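Local coordinates for protein particle-associated lyase (Acinetobacter bacteriophage AP22, PDB 4Y9V) that probably cleaves the capsular polysaccharide of Acinetobacter baumannii as a lyase in the phage tailspike, and binds a capsular saccharide, at residues P58-K70 with R82-F96. Residues are numbered along the deposited sequence; the frame is centred on the assembly and turned at random.
Sequences PSEDISTVLNQVK and REYIVNSLIEFTDDF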
loop_
_atom_site.group_PDB
_atom_site.type_symbol
_atom_site.label_atom_id
_atom_site.label_comp_id
_atom_site.label_asym_id
_atom_site.label_seq_id
_atom_site.Cartn_x
_atom_site.Cartn_y
_atom_site.Cartn_z
ATOM N N PRO A 58 44.276 23.443 -7.836
ATOM C CA PRO A 58 42.965 22.789 -7.968
ATOM C C PRO A 58 42.797 21.947 -9.231
ATOM O O PRO A 58 41.787 21.270 -9.361
ATOM C CB PRO A 58 41.976 23.954 -7.925
ATOM C CG PRO A 58 42.669 25.128 -7.466
ATOM C CD PRO A 58 44.143 24.883 -7.682
ATOM N N SER A 59 43.750 22.018 -10.159
ATOM C CA SER A 59 43.816 21.223 -11.371
ATOM C C SER A 59 44.599 19.917 -11.192
ATOM O O SER A 59 44.648 19.134 -12.136
ATOM C CB SER A 59 44.430 22.035 -12.483
ATOM O OG SER A 59 45.698 22.500 -12.062
ATOM N N GLU A 60 45.253 19.721 -10.059
ATOM C CA GLU A 60 46.108 18.572 -9.791
ATOM C C GLU A 60 45.346 17.526 -8.992
ATOM O O GLU A 60 44.279 17.790 -8.454
ATOM C CB GLU A 60 47.369 19.021 -9.021
ATOM C CG GLU A 60 48.281 19.864 -9.913
ATOM C CD GLU A 60 49.464 20.453 -9.206
ATOM O OE1 GLU A 60 49.461 20.802 -7.985
ATOM O OE2 GLU A 60 50.390 20.792 -10.010
ATOM N N ASP A 61 45.905 16.319 -8.870
ATOM C CA ASP A 61 45.316 15.316 -7.986
ATOM C C ASP A 61 45.253 15.860 -6.557
ATOM O O ASP A 61 46.284 16.261 -6.002
ATOM C CB ASP A 61 46.194 14.049 -8.058
ATOM C CG ASP A 61 45.707 12.850 -7.278
ATOM O OD1 ASP A 61 44.599 12.879 -6.714
ATOM O OD2 ASP A 61 46.450 11.838 -7.273
ATOM N N ILE A 62 44.063 15.858 -5.972
ATOM C CA ILE A 62 43.859 16.357 -4.633
ATOM C C ILE A 62 43.784 15.243 -3.586
ATOM O O ILE A 62 43.461 15.522 -2.438
ATOM C CB ILE A 62 42.626 17.279 -4.533
ATOM C CG1 ILE A 62 41.309 16.507 -4.677
ATOM C CG2 ILE A 62 42.734 18.453 -5.492
ATOM C CD1 ILE A 62 40.093 17.278 -4.199
ATOM N N SER A 63 44.138 14.013 -3.965
ATOM C CA SER A 63 44.090 12.906 -2.997
ATOM C C SER A 63 44.835 13.214 -1.696
ATOM O O SER A 63 44.313 12.940 -0.603
ATOM C CB SER A 63 44.686 11.665 -3.611
ATOM O OG SER A 63 43.905 11.201 -4.715
ATOM N N THR A 64 46.039 13.750 -1.792
ATOM C CA THR A 64 46.798 14.015 -0.576
ATOM C C THR A 64 46.112 15.073 0.258
ATOM O O THR A 64 46.268 15.087 1.514
ATOM C CB THR A 64 48.251 14.446 -0.827
ATOM O OG1 THR A 64 48.282 15.660 -1.560
ATOM C CG2 THR A 64 49.058 13.349 -1.478
ATOM N N VAL A 65 45.392 15.997 -0.348
ATOM C CA VAL A 65 44.701 17.065 0.346
ATOM C C VAL A 65 43.499 16.508 1.095
ATOM O O VAL A 65 43.321 16.794 2.274
ATOM C CB VAL A 65 44.307 18.198 -0.633
ATOM C CG1 VAL A 65 43.698 19.340 0.139
ATOM C CG2 VAL A 65 45.524 18.662 -1.412
ATOM N N LEU A 66 42.661 15.715 0.408
ATOM C CA LEU A 66 41.534 15.070 1.114
ATOM C C LEU A 66 42.019 14.204 2.266
ATOM O O LEU A 66 41.455 14.217 3.353
ATOM C CB LEU A 66 40.696 14.256 0.134
ATOM C CG LEU A 66 39.966 15.085 -0.945
ATOM C CD1 LEU A 66 39.235 14.126 -1.864
ATOM C CD2 LEU A 66 38.982 16.077 -0.367
ATOM N N ASN A 67 43.099 13.440 2.022
ATOM C CA ASN A 67 43.647 12.614 3.108
ATOM C C ASN A 67 44.138 13.489 4.265
ATOM O O ASN A 67 43.975 13.116 5.424
ATOM C CB ASN A 67 44.730 11.702 2.582
ATOM C CG ASN A 67 44.190 10.447 1.897
ATOM O OD1 ASN A 67 43.093 9.979 2.303
ATOM N ND2 ASN A 67 44.846 9.930 0.910
ATOM N N GLN A 68 44.764 14.655 3.969
ATOM C CA GLN A 68 45.249 15.502 5.050
ATOM C C GLN A 68 44.089 16.118 5.832
ATOM O O GLN A 68 44.148 16.195 7.059
ATOM C CB GLN A 68 46.182 16.593 4.506
ATOM C CG GLN A 68 46.875 17.326 5.634
ATOM C CD GLN A 68 47.871 16.427 6.349
ATOM O OE1 GLN A 68 48.598 15.656 5.694
ATOM N NE2 GLN A 68 47.910 16.503 7.645
ATOM N N VAL A 69 43.048 16.568 5.133
ATOM C CA VAL A 69 41.877 17.134 5.818
ATOM C C VAL A 69 41.293 16.101 6.799
ATOM O O VAL A 69 41.073 16.480 7.972
ATOM C CB VAL A 69 40.812 17.567 4.782
ATOM C CG1 VAL A 69 39.513 17.925 5.500
ATOM C CG2 VAL A 69 41.290 18.723 3.922
ATOM N N LYS A 70 41.087 14.890 6.363
ATOM C CA LYS A 70 40.485 13.877 7.238
ATOM C C LYS A 70 41.464 13.491 8.345
ATOM O O LYS A 70 41.071 13.261 9.483
ATOM C CB LYS A 70 39.933 12.681 6.491
ATOM C CG LYS A 70 40.848 11.677 5.973
ATOM C CD LYS A 70 40.182 10.557 5.129
ATOM C CE LYS A 70 41.179 9.389 4.913
ATOM N NZ LYS A 70 41.481 8.641 6.133
ATOM N N ARG A 82 34.227 22.882 -8.576
ATOM C CA ARG A 82 35.202 22.590 -9.610
ATOM C C ARG A 82 35.134 21.076 -9.841
ATOM O O ARG A 82 34.613 20.353 -8.995
ATOM C CB ARG A 82 36.683 22.932 -9.225
ATOM C CG ARG A 82 36.964 24.335 -8.751
ATOM C CD ARG A 82 38.462 24.486 -8.500
ATOM N NE ARG A 82 38.919 25.772 -8.016
ATOM C CZ ARG A 82 39.001 26.118 -6.736
ATOM N NH1 ARG A 82 38.601 25.308 -5.758
ATOM N NH2 ARG A 82 39.507 27.296 -6.418
ATOM N N GLU A 83 35.736 20.615 -10.930
ATOM C CA GLU A 83 36.022 19.196 -11.103
ATOM C C GLU A 83 37.435 18.929 -10.574
ATOM O O GLU A 83 38.392 19.573 -11.072
ATOM C CB GLU A 83 35.872 18.739 -12.530
ATOM C CG GLU A 83 36.100 17.254 -12.683
ATOM C CD GLU A 83 35.792 16.708 -14.043
ATOM O OE1 GLU A 83 34.667 16.961 -14.527
ATOM O OE2 GLU A 83 36.626 15.966 -14.642
ATOM N N TYR A 84 37.568 18.030 -9.631
ATOM C CA TYR A 84 38.845 17.710 -8.990
ATOM C C TYR A 84 39.263 16.296 -9.330
ATOM O O TYR A 84 38.485 15.341 -9.142
ATOM C CB TYR A 84 38.714 17.801 -7.483
ATOM C CG TYR A 84 38.295 19.144 -6.954
ATOM C CD1 TYR A 84 39.215 20.150 -6.735
ATOM C CD2 TYR A 84 36.964 19.426 -6.660
ATOM C CE1 TYR A 84 38.842 21.383 -6.236
ATOM C CE2 TYR A 84 36.576 20.650 -6.171
ATOM C CZ TYR A 84 37.502 21.632 -5.943
ATOM O OH TYR A 84 37.170 22.860 -5.443
ATOM N N ILE A 85 40.530 16.119 -9.714
ATOM C CA ILE A 85 41.131 14.803 -9.864
ATOM C C ILE A 85 41.346 14.176 -8.484
ATOM O O ILE A 85 41.933 14.806 -7.598
ATOM C CB ILE A 85 42.457 14.931 -10.612
ATOM C CG1 ILE A 85 42.222 15.413 -12.032
ATOM C CG2 ILE A 85 43.239 13.638 -10.567
ATOM C CD1 ILE A 85 43.491 15.809 -12.783
ATOM N N VAL A 86 40.893 12.921 -8.314
ATOM C CA VAL A 86 41.108 12.154 -7.104
ATOM C C VAL A 86 41.520 10.736 -7.532
ATOM O O VAL A 86 40.683 9.866 -7.749
ATOM C CB VAL A 86 39.882 12.094 -6.179
ATOM C CG1 VAL A 86 40.205 11.324 -4.920
ATOM C CG2 VAL A 86 39.358 13.492 -5.865
ATOM N N ASN A 87 42.843 10.500 -7.676
ATOM C CA ASN A 87 43.292 9.217 -8.172
ATOM C C ASN A 87 43.380 8.121 -7.123
ATOM O O ASN A 87 43.485 6.947 -7.482
ATOM C CB ASN A 87 44.625 9.381 -8.916
ATOM C CG ASN A 87 44.435 10.091 -10.262
ATOM O OD1 ASN A 87 45.386 10.783 -10.645
ATOM N ND2 ASN A 87 43.352 9.828 -10.910
ATOM N N SER A 88 43.354 8.466 -5.840
ATOM C CA SER A 88 43.418 7.493 -4.776
ATOM C C SER A 88 42.027 7.061 -4.297
ATOM O O SER A 88 41.028 7.770 -4.446
ATOM C CB SER A 88 44.181 8.074 -3.594
ATOM O OG SER A 88 45.524 8.340 -3.885
ATOM N N LEU A 89 42.021 5.891 -3.679
ATOM C CA LEU A 89 40.892 5.416 -2.887
ATOM C C LEU A 89 40.973 6.091 -1.529
ATOM O O LEU A 89 41.907 5.829 -0.768
ATOM C CB LEU A 89 40.930 3.887 -2.790
ATOM C CG LEU A 89 39.835 3.285 -1.909
ATOM C CD1 LEU A 89 38.444 3.598 -2.459
ATOM C CD2 LEU A 89 40.018 1.787 -1.812
ATOM N N ILE A 90 40.037 6.982 -1.244
ATOM C CA ILE A 90 40.004 7.757 -0.017
ATOM C C ILE A 90 39.127 6.957 0.982
ATOM O O ILE A 90 37.950 6.746 0.717
ATOM C CB ILE A 90 39.461 9.158 -0.209
ATOM C CG1 ILE A 90 40.127 9.861 -1.388
ATOM C CG2 ILE A 90 39.578 9.958 1.084
ATOM C CD1 ILE A 90 41.629 10.058 -1.262
ATOM N N GLU A 91 39.739 6.541 2.083
ATOM C CA GLU A 91 39.116 5.666 3.072
ATOM C C GLU A 91 38.816 6.478 4.308
ATOM O O GLU A 91 39.699 6.836 5.076
ATOM C CB GLU A 91 39.993 4.445 3.400
ATOM C CG GLU A 91 40.216 3.559 2.178
ATOM C CD GLU A 91 41.018 2.309 2.467
ATOM O OE1 GLU A 91 40.606 1.577 3.372
ATOM O OE2 GLU A 91 42.044 1.974 1.814
ATOM N N PHE A 92 37.542 6.817 4.480
ATOM C CA PHE A 92 37.074 7.532 5.659
ATOM C C PHE A 92 36.731 6.504 6.731
ATOM O O PHE A 92 35.912 5.629 6.510
ATOM C CB PHE A 92 35.842 8.368 5.342
ATOM C CG PHE A 92 36.015 9.385 4.233
ATOM C CD1 PHE A 92 35.850 9.060 2.879
ATOM C CD2 PHE A 92 36.350 10.705 4.555
ATOM C CE1 PHE A 92 36.027 9.985 1.917
ATOM C CE2 PHE A 92 36.528 11.641 3.556
ATOM C CZ PHE A 92 36.348 11.285 2.239
ATOM N N THR A 93 37.347 6.639 7.897
ATOM C CA THR A 93 37.103 5.762 9.024
ATOM C C THR A 93 36.670 6.498 10.282
ATOM O O THR A 93 36.522 5.862 11.298
ATOM C CB THR A 93 38.304 4.855 9.316
ATOM O OG1 THR A 93 39.454 5.708 9.583
ATOM C CG2 THR A 93 38.696 4.023 8.130
ATOM N N ASP A 94 36.519 7.794 10.183
ATOM C CA ASP A 94 35.956 8.642 11.214
ATOM C C ASP A 94 34.847 9.481 10.599
ATOM O O ASP A 94 34.824 9.708 9.369
ATOM C CB ASP A 94 37.019 9.590 11.866
ATOM C CG ASP A 94 37.827 8.739 12.850
ATOM O OD1 ASP A 94 37.230 8.247 13.859
ATOM O OD2 ASP A 94 38.996 8.504 12.648
ATOM N N ASP A 95 33.936 9.971 11.424
ATOM C CA ASP A 95 32.869 10.840 10.984
ATOM C C ASP A 95 33.417 11.970 10.121
ATOM O O ASP A 95 34.457 12.540 10.432
ATOM C CB ASP A 95 32.112 11.434 12.160
ATOM C CG ASP A 95 31.485 10.409 13.063
ATOM O OD1 ASP A 95 31.265 9.260 12.664
ATOM O OD2 ASP A 95 31.157 10.833 14.234
ATOM N N PHE A 96 32.693 12.321 9.060
ATOM C CA PHE A 96 33.116 13.354 8.132
ATOM C C PHE A 96 31.893 13.873 7.417
ATOM O O PHE A 96 31.045 13.071 7.048
ATOM C CB PHE A 96 34.124 12.761 7.126
ATOM C CG PHE A 96 34.852 13.804 6.324
ATOM C CD1 PHE A 96 34.364 14.267 5.121
ATOM C CD2 PHE A 96 36.037 14.317 6.816
ATOM C CE1 PHE A 96 35.071 15.249 4.390
ATOM C CE2 PHE A 96 36.716 15.267 6.096
ATOM C CZ PHE A 96 36.248 15.752 4.902
HETATM O O HOH W 1 42.040 18.494 -10.033
HETATM O O HOH W 2 42.018 18.603 -9.429
HETATM O O HOH W 3 39.780 21.987 -11.314
HETATM O O HOH W 4 42.617 7.177 2.487
HETATM O O HOH W 5 44.192 7.244 -0.094
HETATM O O HOH W 6 39.332 8.741 8.020
#
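D61 reaches over to the turn at V86-S88, where OD1 accepts a hydrogen bond from N87 N, 3.1 Å away and nearly straight (168°), though the N-H comes from well above the carboxylate plane. The same oxygen accepts from S63 N, closing an Asx turn, and from S63 OG at 2.7 Å on its syn side, so three donors grip it. S63 OG in turn accepts a hydrogen bond from S88 N at 3.0 Å. One step back, I62 N bonds I85 O at 2.9 Å. With chi1 at 71°, I62 CG1 is wedged between its own N and C, and CD1 comes to lie 3.6 Å from Y84 CB. P58 sits over one face of the R82 guanidinium. The lead-in 58-62 packs on strand 83-85, and helix 63-71, N-capped by I62, runs alongside strand 89-92 (7° apart for 63-70), part of the N-terminal covering of the pectin lyase-like beta-helix. L66 CD1 and V86 CG2 add apolar contact, and V69 CG1 meets the edge of the F96 ring, 3.9 Å from CE2. Farther along, K70 bends at its last torsion to put NZ 2.7 Å from E91 O, while waters link N67 to E91 N and L89 O. Behind this layer, helix 47-54 packs against V65 and V69, R82 NH1 bonds Y84 OH and forms a salt bridge with D48, Y84 OH is also hydrogen-bonded to K80 O, and F92 packs edge-to-face with F114.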